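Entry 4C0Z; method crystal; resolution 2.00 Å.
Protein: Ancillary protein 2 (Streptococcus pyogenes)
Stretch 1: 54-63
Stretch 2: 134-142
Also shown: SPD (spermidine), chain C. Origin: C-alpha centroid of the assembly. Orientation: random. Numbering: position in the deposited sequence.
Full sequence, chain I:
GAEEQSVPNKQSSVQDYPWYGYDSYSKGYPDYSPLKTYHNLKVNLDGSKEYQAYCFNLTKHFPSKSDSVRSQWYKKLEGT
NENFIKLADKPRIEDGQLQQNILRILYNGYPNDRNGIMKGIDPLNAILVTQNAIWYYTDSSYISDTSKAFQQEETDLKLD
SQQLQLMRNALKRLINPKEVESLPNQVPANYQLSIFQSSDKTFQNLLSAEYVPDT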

# COMPACT_ATOMS: atom_id res chain seq x y z
N TYR I 54 -3.07 -14.04 1.41
CA TYR I 54 -2.17 -12.96 1.02
C TYR I 54 -3.03 -11.89 0.38
O TYR I 54 -4.01 -12.21 -0.30
N CYS I 55 -2.69 -10.63 0.62
CA CYS I 55 -3.47 -9.51 0.10
C CYS I 55 -2.94 -8.96 -1.20
O CYS I 55 -1.80 -9.22 -1.59
N PHE I 56 -3.78 -8.15 -1.86
CA PHE I 56 -3.46 -7.35 -3.04
C PHE I 56 -4.26 -6.06 -2.98
O PHE I 56 -5.13 -5.95 -2.12
N ASN I 57 -3.94 -5.06 -3.85
CA ASN I 57 -4.47 -3.68 -3.88
C ASN I 57 -3.75 -2.89 -2.79
O ASN I 57 -4.30 -2.65 -1.71
N LEU I 58 -2.50 -2.50 -3.07
CA LEU I 58 -1.65 -1.77 -2.13
C LEU I 58 -2.21 -0.45 -1.64
O LEU I 58 -1.81 0.01 -0.58
N THR I 59 -3.09 0.19 -2.41
CA THR I 59 -3.61 1.50 -2.03
C THR I 59 -4.89 1.39 -1.17
O THR I 59 -5.44 2.41 -0.78
N LYS I 60 -5.32 0.16 -0.84
CA LYS I 60 -6.50 -0.10 0.01
C LYS I 60 -6.08 -0.50 1.41
O LYS I 60 -4.89 -0.61 1.67
N HIS I 61 -7.04 -0.64 2.35
CA HIS I 61 -6.74 -0.93 3.75
C HIS I 61 -6.44 -2.40 3.98
O HIS I 61 -7.12 -3.26 3.42
N PHE I 62 -5.48 -2.67 4.88
CA PHE I 62 -5.18 -4.04 5.31
C PHE I 62 -6.43 -4.59 6.01
O PHE I 62 -7.11 -3.81 6.68
N PRO I 63 -6.74 -5.91 5.95
CA PRO I 63 -7.84 -6.43 6.77
C PRO I 63 -7.53 -6.17 8.26
O PRO I 63 -6.36 -6.16 8.67
N ILE I 134 4.03 -12.02 -4.03
CA ILE I 134 2.64 -11.86 -4.48
C ILE I 134 2.39 -10.42 -5.01
O ILE I 134 1.90 -10.26 -6.13
N TRP I 135 2.78 -9.39 -4.22
CA TRP I 135 2.62 -7.97 -4.59
C TRP I 135 3.34 -7.62 -5.87
O TRP I 135 2.85 -6.77 -6.61
N TYR I 136 4.50 -8.27 -6.14
CA TYR I 136 5.26 -8.08 -7.37
C TYR I 136 4.34 -8.36 -8.58
O TYR I 136 4.38 -7.63 -9.57
N TYR I 137 3.49 -9.40 -8.49
CA TYR I 137 2.59 -9.77 -9.59
C TYR I 137 1.24 -9.07 -9.53
O TYR I 137 0.76 -8.60 -10.56
N THR I 138 0.61 -9.02 -8.36
CA THR I 138 -0.73 -8.45 -8.22
C THR I 138 -0.80 -6.93 -8.34
O THR I 138 -1.82 -6.39 -8.76
N ASP I 139 0.27 -6.24 -7.91
CA ASP I 139 0.30 -4.78 -7.86
C ASP I 139 1.48 -4.17 -8.60
O ASP I 139 1.69 -2.96 -8.49
N SER I 140 2.22 -4.98 -9.37
CA SER I 140 3.42 -4.57 -10.11
C SER I 140 4.39 -3.80 -9.18
O SER I 140 4.93 -2.75 -9.58
N SER I 141 4.57 -4.28 -7.93
CA SER I 141 5.47 -3.60 -7.00
C SER I 141 6.91 -3.72 -7.48
O SER I 141 7.31 -4.77 -8.00
N TYR I 142 7.64 -2.62 -7.40
CA TYR I 142 9.00 -2.51 -7.92
C TYR I 142 10.03 -3.37 -7.18
O TYR I 142 10.25 -3.19 -5.99

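Two chain segments can be joined by few side chains when a large aromatic ring meets an aliphatic side chain and a carboxylate accepts hydrogen bonds from neighbouring backbone amides. Ancillary protein 2 illustrates the principle, with Trp 135, Leu 58 and Asp 139 covering the most surface between two stretches that bury 473 Å² in all.

Trp 135 (chi1 m, chi2 -33°) has its CA-to-CB bond sideways to the first stretch, but its indole ends close to it. Leu 58, in the m,t rotamer, also starts sideways and then closes in: its CD2 lies 3.5 Å from the centroid of the five-membered ring of Trp 135 and only 10° off the ring normal, a CH-pi contact over the face. Cys 55 (chi1 p) meets the five-membered ring at its edge, and its SG is also 3.6 Å from CZ2 of Trp 135, in the six-membered ring, while Phe 62 brings CE1 to 4.4 Å from CZ2 of Trp 135.

Asp 139, the first residue after the helix to leave helical phi/psi, has its CA-to-CB bond directed toward the first stretch, with chi1 m. Its carboxylate accepts hydrogen bonds from two successive amides: Asn 57 N to Asp 139 OD1 (3.0 Å, 152°) and Leu 58 N to Asp 139 OD2 (3.0 Å, 163°). The side chain thus holds the start of the type I turn running from Asn 57 to Lys 60. Next to it, Thr 138 (chi1 p) places OG1 3.3 Å from Phe 56 CB, and a helical turn back Ile 134 (m,m) also points in, CG1 lying 4.2 Å from Tyr 54 CB.

Spermidine extends the packing. Its N10 donates a hydrogen bond to Asn 57 O (3.2 Å), its C9 lies 3.9 Å from Trp 135 CZ2, and its C7 sits over one face of the Phe 62 ring, 3.5 Å from CD2 of that residue.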

# COMPACT_ATOMS: atom_id res chain seq x y z
CB TYR I 54 -1.06 -13.46 0.08
CG TYR I 54 -0.09 -14.38 0.79
CD1 TYR I 54 0.97 -13.87 1.54
CD2 TYR I 54 -0.30 -15.76 0.81
CE1 TYR I 54 1.82 -14.71 2.26
CE2 TYR I 54 0.57 -16.62 1.50
CZ TYR I 54 1.62 -16.09 2.23
OH TYR I 54 2.50 -16.92 2.90
CB CYS I 55 -3.58 -8.41 1.16
SG CYS I 55 -2.01 -7.64 1.59
CB PHE I 56 -3.57 -8.13 -4.35
CG PHE I 56 -4.90 -8.66 -4.79
CD1 PHE I 56 -5.38 -9.88 -4.30
CD2 PHE I 56 -5.60 -8.05 -5.82
CE1 PHE I 56 -6.56 -10.43 -4.79
CE2 PHE I 56 -6.79 -8.61 -6.31
CZ PHE I 56 -7.25 -9.80 -5.80
CB ASN I 57 -5.98 -3.58 -3.70
CG ASN I 57 -6.79 -4.47 -4.63
OD1 ASN I 57 -7.45 -5.41 -4.19
ND2 ASN I 57 -6.79 -4.19 -5.89
CB LEU I 58 -0.25 -1.56 -2.73
CG LEU I 58 0.64 -2.78 -2.86
CD1 LEU I 58 1.95 -2.39 -3.55
CD2 LEU I 58 0.93 -3.38 -1.50
CB THR I 59 -3.79 2.42 -3.26
OG1 THR I 59 -4.87 1.94 -4.03
CG2 THR I 59 -2.54 2.50 -4.12
CB LYS I 60 -7.46 -1.11 -0.65
CG LYS I 60 -8.06 -0.52 -1.93
CD LYS I 60 -8.95 -1.50 -2.62
CE LYS I 60 -9.60 -0.81 -3.80
NZ LYS I 60 -10.84 -1.52 -4.22
CB HIS I 61 -7.91 -0.54 4.67
CG HIS I 61 -8.06 0.92 4.93
ND1 HIS I 61 -7.29 1.56 5.88
CD2 HIS I 61 -8.90 1.81 4.37
CE1 HIS I 61 -7.66 2.83 5.84
NE2 HIS I 61 -8.65 3.02 4.97
CB PHE I 62 -4.06 -4.03 6.38
CG PHE I 62 -2.64 -4.11 5.87
CD1 PHE I 62 -2.16 -5.28 5.29
CD2 PHE I 62 -1.76 -3.03 6.03
CE1 PHE I 62 -0.85 -5.35 4.81
CE2 PHE I 62 -0.45 -3.12 5.58
CZ PHE I 62 -0.00 -4.29 4.97
CB PRO I 63 -7.84 -7.93 6.44
CG PRO I 63 -7.09 -8.05 5.13
CD PRO I 63 -6.04 -6.99 5.23
CB ILE I 134 1.63 -12.26 -3.35
CG1 ILE I 134 1.62 -13.82 -3.10
CG2 ILE I 134 0.21 -11.71 -3.63
CD1 ILE I 134 1.11 -14.70 -4.27
CB TRP I 135 3.10 -7.04 -3.47
CG TRP I 135 2.18 -6.95 -2.30
CD1 TRP I 135 0.82 -7.03 -2.32
CD2 TRP I 135 2.54 -6.61 -0.96
NE1 TRP I 135 0.33 -6.83 -1.06
CE2 TRP I 135 1.36 -6.57 -0.20
CE3 TRP I 135 3.77 -6.36 -0.31
CZ2 TRP I 135 1.35 -6.30 1.16
CZ3 TRP I 135 3.76 -6.10 1.04
CH2 TRP I 135 2.56 -6.04 1.76
CB TYR I 136 6.50 -9.01 -7.37
CG TYR I 136 7.32 -8.94 -8.64
CD1 TYR I 136 8.23 -7.91 -8.85
CD2 TYR I 136 7.20 -9.91 -9.62
CE1 TYR I 136 8.99 -7.84 -10.02
CE2 TYR I 136 7.96 -9.86 -10.79
CZ TYR I 136 8.85 -8.82 -10.99
OH TYR I 136 9.58 -8.75 -12.14
CB TYR I 137 2.43 -11.29 -9.69
CG TYR I 137 3.66 -11.96 -10.25
CD1 TYR I 137 3.93 -11.93 -11.62
CD2 TYR I 137 4.59 -12.58 -9.42
CE1 TYR I 137 5.09 -12.50 -12.14
CE2 TYR I 137 5.74 -13.18 -9.93
CZ TYR I 137 5.99 -13.14 -11.29
OH TYR I 137 7.13 -13.72 -11.77
CB THR I 138 -1.35 -8.87 -6.90
OG1 THR I 138 -0.58 -8.31 -5.83
CG2 THR I 138 -1.50 -10.37 -6.76
CB ASP I 139 0.31 -4.35 -6.39
CG ASP I 139 -1.03 -4.51 -5.73
OD1 ASP I 139 -1.32 -5.61 -5.22
OD2 ASP I 139 -1.84 -3.55 -5.81
CB SER I 140 3.07 -3.78 -11.37
OG SER I 140 2.21 -4.52 -12.22
CB SER I 141 5.29 -4.09 -5.56
OG SER I 141 5.87 -5.36 -5.38
CB TYR I 142 9.44 -1.04 -7.95
CG TYR I 142 10.77 -0.80 -8.64
CD1 TYR I 142 10.86 -0.74 -10.03
CD2 TYR I 142 11.93 -0.59 -7.90
CE1 TYR I 142 12.08 -0.50 -10.66
CE2 TYR I 142 13.16 -0.36 -8.52
CZ TYR I 142 13.22 -0.30 -9.91
OH TYR I 142 14.43 -0.06 -10.52
N1 SPD C . 0.12 3.96 2.97
C2 SPD C . -0.79 4.10 1.84
C3 SPD C . -1.46 2.75 1.52
C4 SPD C . -1.83 1.98 2.77
C5 SPD C . -2.27 0.59 2.31
N6 SPD C . -1.60 -0.46 3.05
C7 SPD C . -2.15 -1.81 2.72
C8 SPD C . -1.16 -2.59 1.79
C9 SPD C . -1.75 -3.98 1.42
N10 SPD C . -3.14 -3.91 0.94